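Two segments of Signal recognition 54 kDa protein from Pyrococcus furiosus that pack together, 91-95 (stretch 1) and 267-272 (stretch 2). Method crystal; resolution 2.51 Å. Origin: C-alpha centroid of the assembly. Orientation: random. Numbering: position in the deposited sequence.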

# COMPACT_ATOMS: atom_id res chain seq x y z
N ALA A 91 -15.37 24.28 -19.87
CA ALA A 91 -14.16 24.89 -20.42
C ALA A 91 -14.27 26.40 -20.58
O ALA A 91 -15.29 26.93 -21.03
CB ALA A 91 -13.80 24.22 -21.75
N LYS A 92 -13.21 27.10 -20.21
CA LYS A 92 -13.08 28.53 -20.51
C LYS A 92 -11.75 28.69 -21.21
O LYS A 92 -10.74 28.96 -20.57
CB LYS A 92 -13.07 29.36 -19.22
CG LYS A 92 -14.27 29.16 -18.32
CD LYS A 92 -15.43 30.07 -18.70
CE LYS A 92 -16.36 30.29 -17.51
NZ LYS A 92 -16.76 29.02 -16.83
N PRO A 93 -11.74 28.50 -22.54
CA PRO A 93 -10.49 28.53 -23.32
C PRO A 93 -9.83 29.89 -23.26
O PRO A 93 -10.42 30.85 -22.78
CB PRO A 93 -10.97 28.26 -24.75
CG PRO A 93 -12.45 28.52 -24.73
CD PRO A 93 -12.89 28.09 -23.37
N ILE A 94 -8.59 29.96 -23.72
CA ILE A 94 -7.91 31.23 -23.91
C ILE A 94 -8.24 31.70 -25.31
O ILE A 94 -7.97 31.00 -26.27
CB ILE A 94 -6.38 31.07 -23.87
CG1 ILE A 94 -5.88 30.88 -22.43
CG2 ILE A 94 -5.69 32.28 -24.49
CD1 ILE A 94 -4.37 30.66 -22.36
N GLU A 95 -8.82 32.90 -25.42
CA GLU A 95 -9.11 33.49 -26.73
C GLU A 95 -7.90 34.18 -27.35
O GLU A 95 -7.27 35.03 -26.72
CB GLU A 95 -10.26 34.46 -26.60
CG GLU A 95 -11.55 33.77 -26.16
CD GLU A 95 -12.61 34.75 -25.68
OE1 GLU A 95 -12.37 35.98 -25.74
OE2 GLU A 95 -13.69 34.29 -25.26
N ALA A 267 -11.88 31.25 -10.15
CA ALA A 267 -10.85 31.44 -11.16
C ALA A 267 -10.84 30.28 -12.14
O ALA A 267 -10.97 29.12 -11.75
CB ALA A 267 -9.49 31.63 -10.50
N PRO A 268 -10.68 30.59 -13.42
CA PRO A 268 -10.72 29.60 -14.49
C PRO A 268 -9.40 28.84 -14.59
O PRO A 268 -8.35 29.48 -14.70
CB PRO A 268 -10.89 30.45 -15.76
CG PRO A 268 -10.66 31.85 -15.35
CD PRO A 268 -10.29 31.92 -13.91
N ILE A 269 -9.47 27.51 -14.54
CA ILE A 269 -8.31 26.67 -14.81
C ILE A 269 -8.33 26.39 -16.30
O ILE A 269 -9.30 25.81 -16.80
CB ILE A 269 -8.38 25.33 -14.07
CG1 ILE A 269 -8.56 25.56 -12.57
CG2 ILE A 269 -7.14 24.51 -14.34
CD1 ILE A 269 -9.15 24.39 -11.88
N LYS A 270 -7.26 26.79 -17.01
CA LYS A 270 -7.19 26.64 -18.46
C LYS A 270 -6.33 25.45 -18.92
O LYS A 270 -6.63 24.81 -19.91
CB LYS A 270 -6.69 27.93 -19.09
CG LYS A 270 -7.37 29.17 -18.54
CD LYS A 270 -8.28 29.81 -19.56
CE LYS A 270 -8.91 31.11 -19.02
NZ LYS A 270 -9.29 32.05 -20.11
N PHE A 271 -5.26 25.15 -18.20
CA PHE A 271 -4.45 23.97 -18.52
C PHE A 271 -4.01 23.29 -17.25
O PHE A 271 -4.03 23.89 -16.18
CB PHE A 271 -3.19 24.35 -19.31
CG PHE A 271 -3.46 25.11 -20.58
CD1 PHE A 271 -3.77 26.47 -20.54
CD2 PHE A 271 -3.37 24.49 -21.81
CE1 PHE A 271 -4.01 27.19 -21.70
CE2 PHE A 271 -3.59 25.20 -22.97
CZ PHE A 271 -3.92 26.56 -22.91
N ILE A 272 -3.57 22.05 -17.38
CA ILE A 272 -2.92 21.37 -16.29
C ILE A 272 -1.59 20.88 -16.78
O ILE A 272 -1.46 20.49 -17.94
CB ILE A 272 -3.77 20.21 -15.75
CG1 ILE A 272 -4.22 19.27 -16.87
CG2 ILE A 272 -4.97 20.75 -15.00
CD1 ILE A 272 -4.78 17.96 -16.38
O HOH W 1 -11.23 25.58 -18.89

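Stretch 1 runs through the contact without regular helix or strand, while stretch 2 passes from a short loop into a strand that begins at I269. The two backbones come closest, CA to CA, at P93 and K270, 6.2 Å apart. No direct backbone-to-backbone hydrogen bond joins them. Instead a water spans the gap: it accepts from K92 N at 2.8 Å and donates to I269 O at 2.9 Å, so one amide and one carbonyl are satisfied without the chains having to pair. The first rule is that side chains and solvent can do the work of a missing ladder.

K270 does most of that work. Its CA-to-CB bond points toward stretch 1, and the chain reaches across the other backbone with chi3 and chi4 both t, carrying the ammonium to a carbonyl: K270 NZ donates a hydrogen bond to P93 O at 3.1 Å. K92 O also lies near, 3.4 Å from K270 NZ. A lysine suits this place because its long aliphatic part can cross the interface before its charged end meets main-chain oxygen; NZ has further hydrogen bonding elsewhere in the structure. The same chain offers apolar surface on the way, with K270 CD 3.9 Å from I94 CG1. P93 turns its CA-to-CB bond away from stretch 2, so it contributes its carbonyl to the contact while its ring stays clear. As a proline it has no amide hydrogen to satisfy.

The contact between two apolar side chains is that of I94 and F271, both buried. Each has a CA-to-CB bond that points sideways, yet its side-chain end comes nearer the other stretch. I94, with chi1 m and chi2 t, extends its delta methyl to the edge of the F271 ring, near the ring plane, where I94 CD1 lies 3.6 Å from F271 CE1. Branched isoleucine and aromatic phenylalanine suit two buried positions, since their side chains leave no polar atom to satisfy.

K92, exposed, directs its CA-to-CB bond toward stretch 2 but leads its end away. P268 points its own CA-to-CB bond toward stretch 1, its ring a compact apolar surface on which the aliphatic start of K92 can rest, K92 CB 4.2 Å from P268 CB. The K92 amine remains free of the contact, as suits an exposed lysine. The two stretches bury 240 Å² in all, a modest area combining one lysine anchor, a few hydrocarbon contacts and one bridging water.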